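Long-range contacts in Asp/Glu-specific dipeptidyl-peptidase (Flavobacterium psychrophilum, PDB 5JXF), which removes dipeptides from the N-terminus of oligopeptides as a serine peptidase of family S46, strictly requiring aspartate or glutamate at the P1 position: residues E311-Q320 / V462-L473; S498-V506 / L528-K536. All coordinates share one frame; numbering follows the deposited sequence.

Contact 1 of 2, residues E311-Q320 / V462-L473; sequences EIREAALKVQ and VDEKVFEQLVAL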
ATOM      1  N   GLU A 311       8.049 -15.333  13.807  1.00 65.19           N
ATOM      2  CA  GLU A 311       7.163 -16.485  13.622  1.00 73.91           C
ATOM      3  C   GLU A 311       6.404 -16.828  14.902  1.00 71.83           C
ATOM      4  O   GLU A 311       5.214 -17.141  14.863  1.00 62.85           O
ATOM      5  CB  GLU A 311       7.956 -17.708  13.145  1.00 67.48           C
ATOM      6  CG  GLU A 311       7.552 -18.195  11.768  1.00 83.66           C
ATOM      7  CD  GLU A 311       8.216 -19.515  11.390  1.00 95.90           C
ATOM      8  OE1 GLU A 311       7.746 -20.578  11.853  1.00104.11           O
ATOM      9  OE2 GLU A 311       9.206 -19.495  10.626  1.00 99.97           O
ATOM     10  N   ILE A 312       7.092 -16.748  16.040  1.00 72.81           N
ATOM     11  CA  ILE A 312       6.454 -17.057  17.316  1.00 64.63           C
ATOM     12  C   ILE A 312       5.352 -16.061  17.659  1.00 60.48           C
ATOM     13  O   ILE A 312       4.250 -16.469  18.006  1.00 63.33           O
ATOM     14  CB  ILE A 312       7.464 -17.093  18.470  1.00 69.13           C
ATOM     15  CG1 ILE A 312       8.470 -18.214  18.250  1.00 75.71           C
ATOM     16  CG2 ILE A 312       6.750 -17.300  19.805  1.00 63.76           C
ATOM     17  CD1 ILE A 312       9.502 -18.266  19.348  1.00 74.20           C
ATOM     18  N   ARG A 313       5.635 -14.765  17.564  1.00 61.34           N
ATOM     19  CA  ARG A 313       4.633 -13.747  17.898  1.00 65.11           C
ATOM     20  C   ARG A 313       3.447 -13.755  16.919  1.00 66.48           C
ATOM     21  O   ARG A 313       2.306 -13.496  17.305  1.00 68.41           O
ATOM     22  CB  ARG A 313       5.268 -12.351  17.935  1.00 63.70           C
ATOM     23  CG  ARG A 313       6.181 -12.139  19.148  1.00 67.70           C
ATOM     24  CD  ARG A 313       6.718 -10.720  19.267  1.00 60.25           C
ATOM     25  NE  ARG A 313       7.562 -10.588  20.456  1.00 67.12           N
ATOM     26  CZ  ARG A 313       7.535  -9.552  21.291  1.00 63.62           C
ATOM     27  NH1 ARG A 313       6.705  -8.535  21.064  1.00 53.48           N
ATOM     28  NH2 ARG A 313       8.348  -9.524  22.349  1.00 65.69           N
ATOM     29  N   GLU A 314       3.718 -14.056  15.657  1.00 60.37           N
ATOM     30  CA  GLU A 314       2.652 -14.072  14.653  1.00 72.28           C
ATOM     31  C   GLU A 314       1.577 -15.105  15.002  1.00 77.40           C
ATOM     32  O   GLU A 314       0.382 -14.824  14.932  1.00 79.41           O
ATOM     33  CB  GLU A 314       3.225 -14.354  13.259  1.00 76.50           C
ATOM     34  CG  GLU A 314       2.211 -14.216  12.133  1.00 82.96           C
ATOM     35  CD  GLU A 314       1.331 -15.444  11.994  1.00 95.12           C
ATOM     36  OE1 GLU A 314       1.811 -16.559  12.310  1.00 99.16           O
ATOM     37  OE2 GLU A 314       0.155 -15.287  11.598  1.00 98.30           O
ATOM     38  N   ALA A 315       2.012 -16.304  15.369  1.00 82.09           N
ATOM     39  CA  ALA A 315       1.080 -17.353  15.755  1.00 74.30           C
ATOM     40  C   ALA A 315       0.280 -16.929  16.995  1.00 73.91           C
ATOM     41  O   ALA A 315      -0.939 -17.088  17.027  1.00 74.45           O
ATOM     42  CB  ALA A 315       1.822 -18.648  16.001  1.00 68.48           C
ATOM     43  N   ALA A 316       0.961 -16.368  17.999  1.00 72.75           N
ATOM     44  CA  ALA A 316       0.290 -15.889  19.215  1.00 70.55           C
ATOM     45  C   ALA A 316      -0.760 -14.816  18.930  1.00 72.79           C
ATOM     46  O   ALA A 316      -1.887 -14.877  19.434  1.00 63.82           O
ATOM     47  CB  ALA A 316       1.313 -15.344  20.216  1.00 65.97           C
ATOM     48  N   LEU A 317      -0.374 -13.825  18.135  1.00 75.01           N
ATOM     49  CA  LEU A 317      -1.254 -12.713  17.818  1.00 69.79           C
ATOM     50  C   LEU A 317      -2.464 -13.153  16.995  1.00 69.18           C
ATOM     51  O   LEU A 317      -3.572 -12.655  17.210  1.00 72.64           O
ATOM     52  CB  LEU A 317      -0.479 -11.618  17.079  1.00 70.60           C
ATOM     53  CG  LEU A 317       0.604 -10.881  17.882  1.00 68.17           C
ATOM     54  CD1 LEU A 317       1.498 -10.093  16.950  1.00 62.04           C
ATOM     55  CD2 LEU A 317      -0.017  -9.968  18.930  1.00 67.64           C
ATOM     56  N   LYS A 318      -2.263 -14.077  16.059  1.00 69.39           N
ATOM     57  CA  LYS A 318      -3.375 -14.518  15.210  1.00 70.99           C
ATOM     58  C   LYS A 318      -4.466 -15.114  16.094  1.00 70.39           C
ATOM     59  O   LYS A 318      -5.645 -14.768  15.964  1.00 66.59           O
ATOM     60  CB  LYS A 318      -2.911 -15.519  14.152  1.00 69.38           C
ATOM     61  N   VAL A 319      -4.055 -15.962  17.034  1.00 73.62           N
ATOM     62  CA  VAL A 319      -4.984 -16.561  17.988  1.00 76.77           C
ATOM     63  C   VAL A 319      -5.713 -15.496  18.796  1.00 75.52           C
ATOM     64  O   VAL A 319      -6.935 -15.538  18.942  1.00 81.84           O
ATOM     65  CB  VAL A 319      -4.272 -17.523  18.958  1.00 80.44           C
ATOM     66  CG1 VAL A 319      -5.230 -17.971  20.060  1.00 77.36           C
ATOM     67  CG2 VAL A 319      -3.716 -18.729  18.198  1.00 84.78           C
ATOM     68  N   GLN A 320      -4.963 -14.522  19.295  1.00 67.24           N
ATOM     69  CA  GLN A 320      -5.538 -13.507  20.158  1.00 66.11           C
ATOM     70  C   GLN A 320      -6.480 -12.583  19.394  1.00 66.68           C
ATOM     71  O   GLN A 320      -7.577 -12.285  19.871  1.00 66.88           O
ATOM     72  CB  GLN A 320      -4.422 -12.705  20.842  1.00 68.64           C
ATOM     73  CG  GLN A 320      -3.738 -13.502  21.925  1.00 71.27           C
ATOM     74  CD  GLN A 320      -2.451 -12.876  22.393  1.00 70.31           C
ATOM     75  OE1 GLN A 320      -2.318 -11.652  22.447  1.00 69.13           O
ATOM     76  NE2 GLN A 320      -1.482 -13.715  22.714  1.00 70.11           N
ATOM     77  N   VAL A 462      -8.496 -18.439  25.773  1.00 81.64           N
ATOM     78  CA  VAL A 462      -7.501 -17.846  24.882  1.00 80.96           C
ATOM     79  C   VAL A 462      -6.108 -18.461  25.054  1.00 84.16           C
ATOM     80  O   VAL A 462      -5.477 -18.879  24.083  1.00 87.30           O
ATOM     81  CB  VAL A 462      -7.384 -16.326  25.104  1.00 80.29           C
ATOM     82  CG1 VAL A 462      -6.307 -15.737  24.197  1.00 78.39           C
ATOM     83  CG2 VAL A 462      -8.727 -15.649  24.870  1.00 85.08           C
ATOM     84  N   ASP A 463      -5.638 -18.520  26.296  1.00 85.05           N
ATOM     85  CA  ASP A 463      -4.240 -18.849  26.561  1.00 85.49           C
ATOM     86  C   ASP A 463      -3.902 -20.273  26.152  1.00 85.47           C
ATOM     87  O   ASP A 463      -2.769 -20.593  25.816  1.00 81.73           O
ATOM     88  CB  ASP A 463      -3.903 -18.633  28.040  1.00 87.82           C
ATOM     89  CG  ASP A 463      -2.412 -18.758  28.321  1.00 85.87           C
ATOM     90  OD1 ASP A 463      -1.656 -17.913  27.790  1.00 82.13           O
ATOM     91  OD2 ASP A 463      -1.996 -19.684  29.066  1.00 82.69           O
ATOM     92  N   GLU A 464      -4.905 -21.127  26.162  1.00 91.89           N
ATOM     93  CA  GLU A 464      -4.712 -22.517  25.802  1.00 93.54           C
ATOM     94  C   GLU A 464      -4.613 -22.725  24.296  1.00 85.77           C
ATOM     95  O   GLU A 464      -3.856 -23.571  23.830  1.00 82.26           O
ATOM     96  CB  GLU A 464      -5.851 -23.329  26.402  1.00100.24           C
ATOM     97  CG  GLU A 464      -5.853 -24.823  26.110  1.00105.66           C
ATOM     98  CD  GLU A 464      -6.927 -25.543  26.917  1.00108.80           C
ATOM     99  OE1 GLU A 464      -7.587 -24.867  27.741  1.00112.58           O
ATOM    100  OE2 GLU A 464      -7.125 -26.755  26.701  1.00106.47           O
ATOM    101  N   LYS A 465      -5.362 -21.945  23.529  1.00 88.64           N
ATOM    102  CA  LYS A 465      -5.239 -22.029  22.082  1.00 89.22           C
ATOM    103  C   LYS A 465      -3.871 -21.499  21.648  1.00 83.26           C
ATOM    104  O   LYS A 465      -3.211 -22.111  20.810  1.00 82.71           O
ATOM    105  CB  LYS A 465      -6.378 -21.279  21.385  1.00 90.01           C
ATOM    106  CG  LYS A 465      -7.751 -21.892  21.649  1.00 90.58           C
ATOM    107  CD  LYS A 465      -8.112 -22.941  20.593  1.00 93.22           C
ATOM    108  CE  LYS A 465      -8.903 -24.095  21.208  1.00 98.82           C
ATOM    109  NZ  LYS A 465      -8.809 -25.354  20.409  1.00103.41           N
ATOM    110  N   VAL A 466      -3.423 -20.392  22.237  1.00 86.09           N
ATOM    111  CA  VAL A 466      -2.085 -19.893  21.924  1.00 86.15           C
ATOM    112  C   VAL A 466      -1.019 -20.849  22.491  1.00 82.96           C
ATOM    113  O   VAL A 466       0.050 -21.004  21.898  1.00 82.28           O
ATOM    114  CB  VAL A 466      -1.870 -18.436  22.438  1.00 92.00           C
ATOM    115  CG1 VAL A 466      -2.006 -18.354  23.926  1.00 92.69           C
ATOM    116  CG2 VAL A 466      -0.509 -17.913  22.036  1.00 91.24           C
ATOM    117  N   PHE A 467      -1.318 -21.517  23.606  1.00 82.89           N
ATOM    118  CA  PHE A 467      -0.408 -22.535  24.155  1.00 85.62           C
ATOM    119  C   PHE A 467      -0.247 -23.684  23.175  1.00 89.05           C
ATOM    120  O   PHE A 467       0.850 -24.212  22.989  1.00 84.78           O
ATOM    121  CB  PHE A 467      -0.914 -23.077  25.503  1.00 88.86           C
ATOM    122  CG  PHE A 467      -0.188 -24.320  25.987  1.00 91.36           C
ATOM    123  CD1 PHE A 467       0.972 -24.215  26.734  1.00 90.44           C
ATOM    124  CD2 PHE A 467      -0.683 -25.592  25.709  1.00 93.08           C
ATOM    125  CE1 PHE A 467       1.632 -25.352  27.180  1.00 94.01           C
ATOM    126  CE2 PHE A 467      -0.026 -26.729  26.147  1.00 92.34           C
ATOM    127  CZ  PHE A 467       1.133 -26.613  26.884  1.00 94.82           C
ATOM    128  N   GLU A 468      -1.355 -24.072  22.554  1.00 91.08           N
ATOM    129  CA  GLU A 468      -1.356 -25.203  21.637  1.00 93.63           C
ATOM    130  C   GLU A 468      -0.546 -24.878  20.387  1.00 90.37           C
ATOM    131  O   GLU A 468       0.104 -25.755  19.819  1.00 93.93           O
ATOM    132  CB  GLU A 468      -2.800 -25.602  21.300  1.00 94.48           C
ATOM    133  CG  GLU A 468      -3.073 -26.060  19.878  1.00102.31           C
ATOM    134  CD  GLU A 468      -4.535 -26.460  19.681  1.00108.65           C
ATOM    135  OE1 GLU A 468      -5.257 -26.574  20.697  1.00108.24           O
ATOM    136  OE2 GLU A 468      -4.959 -26.674  18.523  1.00110.49           O
ATOM    137  N   GLN A 469      -0.539 -23.606  19.993  1.00 84.71           N
ATOM    138  CA  GLN A 469       0.157 -23.197  18.777  1.00 84.55           C
ATOM    139  C   GLN A 469       1.652 -22.918  18.997  1.00 84.83           C
ATOM    140  O   GLN A 469       2.470 -23.161  18.112  1.00 92.64           O
ATOM    141  CB  GLN A 469      -0.528 -21.966  18.192  1.00 84.74           C
ATOM    142  CG  GLN A 469       0.034 -21.489  16.867  1.00 89.53           C
ATOM    143  CD  GLN A 469      -0.233 -22.446  15.721  1.00 94.49           C
ATOM    144  OE1 GLN A 469       0.532 -23.382  15.481  1.00 99.58           O
ATOM    145  NE2 GLN A 469      -1.322 -22.211  15.005  1.00 92.03           N
ATOM    146  N   LEU A 470       2.009 -22.418  20.173  1.00 82.29           N
ATOM    147  CA  LEU A 470       3.395 -22.021  20.447  1.00 85.94           C
ATOM    148  C   LEU A 470       4.284 -23.201  20.850  1.00 85.28           C
ATOM    149  O   LEU A 470       5.465 -23.260  20.499  1.00 82.20           O
ATOM    150  CB  LEU A 470       3.434 -20.948  21.541  1.00 77.89           C
ATOM    151  CG  LEU A 470       3.521 -19.501  21.052  1.00 75.91           C
ATOM    152  CD1 LEU A 470       2.570 -19.258  19.872  1.00 74.37           C
ATOM    153  CD2 LEU A 470       3.183 -18.593  22.198  1.00 70.71           C
ATOM    154  N   VAL A 471       3.716 -24.132  21.605  1.00 81.82           N
ATOM    155  CA  VAL A 471       4.440 -25.337  21.975  1.00 88.97           C
ATOM    156  C   VAL A 471       4.740 -26.167  20.723  1.00 94.60           C
ATOM    157  O   VAL A 471       5.798 -26.794  20.621  1.00 97.95           O
ATOM    158  CB  VAL A 471       3.649 -26.164  23.007  1.00 91.81           C
ATOM    159  CG1 VAL A 471       4.315 -27.504  23.253  1.00 94.20           C
ATOM    160  CG2 VAL A 471       3.528 -25.385  24.311  1.00 91.42           C
ATOM    161  N   ALA A 472       3.818 -26.140  19.761  1.00 89.22           N
ATOM    162  CA  ALA A 472       4.046 -26.765  18.468  1.00 90.09           C
ATOM    163  C   ALA A 472       5.284 -26.176  17.786  1.00 90.76           C
ATOM    164  O   ALA A 472       6.116 -26.913  17.258  1.00 94.03           O
ATOM    165  CB  ALA A 472       2.825 -26.612  17.580  1.00 86.78           C
ATOM    166  N   LEU A 473       5.418 -24.853  17.814  1.00 84.06           N
ATOM    167  CA  LEU A 473       6.534 -24.203  17.135  1.00 87.45           C
ATOM    168  C   LEU A 473       7.882 -24.525  17.786  1.00 92.26           C
ATOM    169  O   LEU A 473       8.871 -24.771  17.089  1.00 98.37           O
ATOM    170  CB  LEU A 473       6.318 -22.690  17.098  1.00 87.24           C
ATOM    171  CG  LEU A 473       5.204 -22.170  16.188  1.00 88.61           C
ATOM    172  CD1 LEU A 473       4.874 -20.708  16.520  1.00 86.36           C
ATOM    173  CD2 LEU A 473       5.582 -22.335  14.713  1.00 84.74           C
TER
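Ala316 and Val466 meet where the helical segments 311-320 and 462-473 run nearly antiparallel, at 154°, with axes 9.1 Å apart at closest approach. No hydrogen bond crosses between the segments; the joint is mainly apolar. Val466 lays CG2 against the Ala316 backbone and methyl, 3.6 Å from Ala316 CB, a branch placed there by lying anti to its own backbone N while CG1 takes the position between N and the carbonyl carbon (chi1 61°). One turn on, Leu470 sends CD1 to within 3.8 Å of Ile312 O, and its CG meets Ile312 CG2, the two side chains crossing at about a right angle. Ala315 CB is covered by Leu473 CD1 at 3.7 Å and by the aliphatic Gln469 CG at 3.5 Å. Val319 lies squarely across Lys465, its CG1 3.7 Å from Lys465 CB, before the lysine chain bends off. This is antiparallel helix packing, made close by small alanines, within the all-helical part of the S46 enzyme and away from the active site. Behind it, Tyr407 and Asn415 of helix 386-415 pack on Ile312, Ala316 and Leu470, while helix 328-357 covers Arg313 and Leu317 of helix 295-325.

Contact 2 of 2, residues S498-V506 / L528-K536; sequences SIYSKSKLV and LDKGYAFVK
Asp529 receives Lys504 N and Ser503 OG on its two carboxylate oxygens. The Lys504 N to Asp529 OD2 bond is the shorter, 2.8 Å with an N-H...O angle of 150°, and uses the syn lone pair of OD2. Ser503 OG donates to Asp529 OD1 over 3.1 Å, also from the syn side but 15° out of the carboxylate plane. On its anti side Asp529 OD1 accepts Gly531 N at 2.7 Å, tilted further out of that plane, and Tyr532 N adds a weak bond, making Asp529 the N-cap of helix 530-545. Gripped from both loop and helix start, the carboxylate is held against rotation. Ser503 OG in turn accepts from Leu505 N at 3.2 Å, closing an ST turn; it reaches both partners because it stands anti to the backbone N (chi1 167°). Gly531, lacking a side chain, lets the loop come close: Ser503 OG lies 3.8 Å from Gly531 CA. Beyond the polar centre, Ile499 rests CG2 over the first helical turn, 3.7 Å from Lys530 O, and stretches CD1 toward the Phe534 ring. Leu505 faces the helix start and also packs on Phe511 and Leu514 of helix 508-514; Ile499 reaches back to Phe467 of helix 460-477.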
ATOM      1  N   SER A 498      -6.104 -29.641  27.860  1.00118.53           N
ATOM      2  CA  SER A 498      -6.295 -29.579  29.293  1.00116.06           C
ATOM      3  C   SER A 498      -5.059 -30.038  30.087  1.00118.95           C
ATOM      4  O   SER A 498      -5.073 -31.093  30.711  1.00120.98           O
ATOM      5  CB  SER A 498      -7.516 -30.418  29.681  1.00118.65           C
ATOM      6  N   ILE A 499      -3.981 -29.260  30.010  1.00116.64           N
ATOM      7  CA  ILE A 499      -3.076 -29.080  31.144  1.00114.67           C
ATOM      8  C   ILE A 499      -3.675 -27.860  31.844  1.00110.64           C
ATOM      9  O   ILE A 499      -3.327 -27.520  32.969  1.00110.55           O
ATOM     10  CB  ILE A 499      -1.598 -28.833  30.740  1.00107.92           C
ATOM     11  CG1 ILE A 499      -1.136 -29.828  29.679  1.00112.64           C
ATOM     12  CG2 ILE A 499      -0.675 -28.931  31.944  1.00104.51           C
ATOM     13  CD1 ILE A 499       0.339 -29.678  29.309  1.00111.58           C
ATOM     14  N   TYR A 500      -4.593 -27.208  31.130  1.00109.28           N
ATOM     15  CA  TYR A 500      -5.464 -26.168  31.677  1.00107.35           C
ATOM     16  C   TYR A 500      -6.637 -26.846  32.379  1.00110.18           C
ATOM     17  O   TYR A 500      -7.533 -26.183  32.905  1.00107.46           O
ATOM     18  CB  TYR A 500      -5.949 -25.229  30.563  1.00103.73           C
ATOM     19  CG  TYR A 500      -4.841 -24.349  30.023  1.00 98.01           C
ATOM     20  CD1 TYR A 500      -3.895 -24.869  29.150  1.00 97.04           C
ATOM     21  CD2 TYR A 500      -4.750 -23.006  30.366  1.00 94.09           C
ATOM     22  CE1 TYR A 500      -2.876 -24.093  28.655  1.00 97.32           C
ATOM     23  CE2 TYR A 500      -3.728 -22.211  29.867  1.00 93.49           C
ATOM     24  CZ  TYR A 500      -2.789 -22.762  29.012  1.00 92.05           C
ATOM     25  OH  TYR A 500      -1.761 -21.993  28.501  1.00 85.15           O
ATOM     26  N   SER A 501      -6.608 -28.181  32.372  1.00112.98           N
ATOM     27  CA  SER A 501      -7.558 -29.019  33.102  1.00117.51           C
ATOM     28  C   SER A 501      -7.623 -28.621  34.547  1.00115.24           C
ATOM     29  O   SER A 501      -8.610 -28.070  35.021  1.00114.51           O
ATOM     30  CB  SER A 501      -7.160 -30.493  33.034  1.00117.95           C
ATOM     31  OG  SER A 501      -5.755 -30.646  33.163  1.00112.23           O
ATOM     32  N   LYS A 502      -6.541 -28.920  35.244  1.00113.16           N
ATOM     33  CA  LYS A 502      -6.502 -28.769  36.678  1.00110.85           C
ATOM     34  C   LYS A 502      -5.103 -28.438  37.154  1.00109.82           C
ATOM     35  O   LYS A 502      -4.706 -28.781  38.270  1.00112.71           O
ATOM     36  CB  LYS A 502      -7.055 -30.037  37.332  1.00112.69           C
ATOM     37  CG  LYS A 502      -8.479 -29.746  38.031  1.00100.80           C
ATOM     38  CD  LYS A 502      -8.212 -28.891  39.227  1.00 97.69           C
ATOM     39  CE  LYS A 502      -9.459 -28.924  40.176  1.00 95.61           C
ATOM     40  NZ  LYS A 502      -8.871 -28.305  41.415  1.00 92.43           N
ATOM     41  N   SER A 503      -4.361 -27.778  36.270  1.00108.56           N
ATOM     42  CA  SER A 503      -3.339 -26.864  36.732  1.00103.18           C
ATOM     43  C   SER A 503      -4.113 -25.823  37.497  1.00102.54           C
ATOM     44  O   SER A 503      -5.223 -25.444  37.113  1.00101.62           O
ATOM     45  CB  SER A 503      -2.536 -26.218  35.603  1.00101.53           C
ATOM     46  OG  SER A 503      -1.775 -25.123  36.093  1.00101.29           O
ATOM     47  N   LYS A 504      -3.523 -25.371  38.589  1.00104.93           N
ATOM     48  CA  LYS A 504      -4.201 -24.486  39.510  1.00102.91           C
ATOM     49  C   LYS A 504      -3.655 -23.073  39.237  1.00 98.01           C
ATOM     50  O   LYS A 504      -3.860 -22.122  39.990  1.00 97.02           O
ATOM     51  CB  LYS A 504      -4.014 -25.034  40.944  1.00104.79           C
ATOM     52  CG  LYS A 504      -4.158 -24.075  42.115  1.00107.64           C
ATOM     53  CD  LYS A 504      -4.812 -24.715  43.363  1.00110.46           C
ATOM     54  CE  LYS A 504      -4.554 -26.197  43.511  1.00108.84           C
ATOM     55  NZ  LYS A 504      -5.500 -26.773  44.506  1.00110.66           N
ATOM     56  N   LEU A 505      -2.996 -22.950  38.083  1.00 96.17           N
ATOM     57  CA  LEU A 505      -2.481 -21.671  37.604  1.00 90.88           C
ATOM     58  C   LEU A 505      -3.506 -20.973  36.709  1.00 92.49           C
ATOM     59  O   LEU A 505      -3.365 -19.785  36.412  1.00 92.99           O
ATOM     60  CB  LEU A 505      -1.164 -21.871  36.844  1.00 90.50           C
ATOM     61  CG  LEU A 505       0.000 -22.490  37.634  1.00 90.87           C
ATOM     62  CD1 LEU A 505       1.328 -22.403  36.884  1.00 91.25           C
ATOM     63  CD2 LEU A 505       0.125 -21.862  39.014  1.00 89.29           C
ATOM     64  N   VAL A 506      -4.540 -21.704  36.286  1.00 92.18           N
ATOM     65  CA  VAL A 506      -5.587 -21.122  35.443  1.00 90.87           C
ATOM     66  C   VAL A 506      -6.430 -20.087  36.192  1.00 85.07           C
ATOM     67  O   VAL A 506      -6.885 -19.114  35.605  1.00 77.70           O
ATOM     68  CB  VAL A 506      -6.538 -22.210  34.855  1.00 86.70           C
ATOM     69  CG1 VAL A 506      -5.775 -23.163  33.943  1.00 86.56           C
ATOM     70  CG2 VAL A 506      -7.259 -22.972  35.963  1.00 86.82           C
ATOM     71  N   LEU A 528       3.842 -30.771  42.257  1.00 96.39           N
ATOM     72  CA  LEU A 528       2.862 -31.784  41.856  1.00100.35           C
ATOM     73  C   LEU A 528       1.924 -31.296  40.751  1.00102.75           C
ATOM     74  O   LEU A 528       1.370 -32.096  39.993  1.00103.37           O
ATOM     75  CB  LEU A 528       2.028 -32.229  43.062  1.00 97.96           C
ATOM     76  CG  LEU A 528       2.711 -33.107  44.111  1.00100.19           C
ATOM     77  CD1 LEU A 528       1.785 -33.349  45.292  1.00103.18           C
ATOM     78  CD2 LEU A 528       3.159 -34.421  43.503  1.00 96.71           C
ATOM     79  N   ASP A 529       1.731 -29.985  40.676  1.00103.42           N
ATOM     80  CA  ASP A 529       0.842 -29.395  39.681  1.00105.41           C
ATOM     81  C   ASP A 529       1.300 -29.742  38.269  1.00103.97           C
ATOM     82  O   ASP A 529       2.468 -29.551  37.934  1.00104.29           O
ATOM     83  CB  ASP A 529       0.780 -27.878  39.854  1.00107.03           C
ATOM     84  CG  ASP A 529      -0.300 -27.238  39.005  1.00109.97           C
ATOM     85  OD1 ASP A 529      -0.095 -27.115  37.780  1.00112.72           O
ATOM     86  OD2 ASP A 529      -1.349 -26.850  39.563  1.00111.31           O
ATOM     87  N   LYS A 530       0.381 -30.243  37.447  1.00101.85           N
ATOM     88  CA  LYS A 530       0.726 -30.676  36.094  1.00100.75           C
ATOM     89  C   LYS A 530       1.224 -29.522  35.233  1.00 95.34           C
ATOM     90  O   LYS A 530       2.028 -29.713  34.325  1.00 97.95           O
ATOM     91  CB  LYS A 530      -0.469 -31.357  35.415  1.00102.21           C
ATOM     92  CG  LYS A 530      -0.554 -32.869  35.658  1.00105.41           C
ATOM     93  CD  LYS A 530       0.783 -33.448  36.131  1.00103.40           C
ATOM     94  CE  LYS A 530       0.912 -34.928  35.803  1.00104.60           C
ATOM     95  NZ  LYS A 530      -0.406 -35.600  35.685  1.00102.98           N
ATOM     96  N   GLY A 531       0.752 -28.320  35.523  1.00 90.71           N
ATOM     97  CA  GLY A 531       1.210 -27.151  34.801  1.00 91.94           C
ATOM     98  C   GLY A 531       2.656 -26.816  35.118  1.00 89.68           C
ATOM     99  O   GLY A 531       3.506 -26.783  34.229  1.00 87.94           O
ATOM    100  N   TYR A 532       2.941 -26.565  36.390  1.00 90.07           N
ATOM    101  CA  TYR A 532       4.294 -26.213  36.793  1.00 88.77           C
ATOM    102  C   TYR A 532       5.269 -27.350  36.487  1.00 93.52           C
ATOM    103  O   TYR A 532       6.438 -27.111  36.188  1.00 93.71           O
ATOM    104  CB  TYR A 532       4.347 -25.861  38.276  1.00 87.11           C
ATOM    105  CG  TYR A 532       5.747 -25.574  38.764  1.00 90.94           C
ATOM    106  CD1 TYR A 532       6.319 -24.318  38.595  1.00 90.90           C
ATOM    107  CD2 TYR A 532       6.508 -26.566  39.380  1.00 92.59           C
ATOM    108  CE1 TYR A 532       7.609 -24.053  39.037  1.00 87.42           C
ATOM    109  CE2 TYR A 532       7.794 -26.310  39.822  1.00 91.26           C
ATOM    110  CZ  TYR A 532       8.338 -25.053  39.647  1.00 85.66           C
ATOM    111  OH  TYR A 532       9.615 -24.801  40.083  1.00 80.69           O
ATOM    112  N   ALA A 533       4.789 -28.587  36.563  1.00 95.56           N
ATOM    113  CA  ALA A 533       5.613 -29.731  36.195  1.00 98.39           C
ATOM    114  C   ALA A 533       6.110 -29.582  34.760  1.00 95.73           C
ATOM    115  O   ALA A 533       7.293 -29.783  34.481  1.00 94.56           O
ATOM    116  CB  ALA A 533       4.839 -31.032  36.363  1.00102.05           C
ATOM    117  N   PHE A 534       5.208 -29.209  33.856  1.00 92.37           N
ATOM    118  CA  PHE A 534       5.577 -29.063  32.460  1.00 90.89           C
ATOM    119  C   PHE A 534       6.588 -27.935  32.271  1.00 87.37           C
ATOM    120  O   PHE A 534       7.606 -28.120  31.605  1.00 87.11           O
ATOM    121  CB  PHE A 534       4.341 -28.824  31.589  1.00 90.08           C
ATOM    122  CG  PHE A 534       4.665 -28.567  30.148  1.00 89.44           C
ATOM    123  CD1 PHE A 534       5.434 -29.465  29.432  1.00 92.78           C
ATOM    124  CD2 PHE A 534       4.192 -27.440  29.507  1.00 88.06           C
ATOM    125  CE1 PHE A 534       5.734 -29.236  28.108  1.00 93.27           C
ATOM    126  CE2 PHE A 534       4.489 -27.205  28.182  1.00 84.95           C
ATOM    127  CZ  PHE A 534       5.262 -28.103  27.483  1.00 90.25           C
ATOM    128  N   VAL A 535       6.317 -26.776  32.861  1.00 88.27           N
ATOM    129  CA  VAL A 535       7.246 -25.651  32.766  1.00 85.22           C
ATOM    130  C   VAL A 535       8.616 -26.052  33.317  1.00 79.73           C
ATOM    131  O   VAL A 535       9.652 -25.651  32.780  1.00 74.14           O
ATOM    132  CB  VAL A 535       6.717 -24.400  33.513  1.00 84.82           C
ATOM    133  CG1 VAL A 535       7.709 -23.235  33.405  1.00 79.99           C
ATOM    134  CG2 VAL A 535       5.356 -23.997  32.970  1.00 82.70           C
ATOM    135  N   LYS A 536       8.616 -26.873  34.367  1.00 85.54           N
ATOM    136  CA  LYS A 536       9.857 -27.316  34.993  1.00 85.47           C
ATOM    137  C   LYS A 536      10.739 -28.055  33.988  1.00 91.29           C
ATOM    138  O   LYS A 536      11.946 -27.828  33.935  1.00 95.24           O
ATOM    139  CB  LYS A 536       9.564 -28.204  36.211  1.00 86.57           C
ATOM    140  CG  LYS A 536      10.798 -28.582  37.035  1.00 85.56           C
ATOM    141  CD  LYS A 536      10.415 -29.435  38.239  1.00 90.84           C
ATOM    142  CE  LYS A 536       9.654 -30.687  37.816  1.00 96.94           C
ATOM    143  NZ  LYS A 536       8.660 -31.131  38.838  1.00 95.12           N
TER

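Overall arrangement
From the N terminus, the chain passes through the whole of its first antiparallel sheet and one strand of the second before helix 295-325 supplies the opening segment of contact 1. The 141 residues that follow are mostly helical, with no strand, and helix 460-477 returns to close that long excursion. Contact 2 comes next in series, neither enclosing nor crossing the first: loop 498-506 leads into two short helices, and the start of helix 530-545 comes back to it after 21 residues. Their centres lie 18 Å apart, and residues of the two meet directly, Tyr500 OH making a probable hydrogen bond to Asp463 OD2. Contact 1 joins helices 295-325 and 460-477, and loop 498-506 links the latter to helix 530-545, away from the probable catalytic triad.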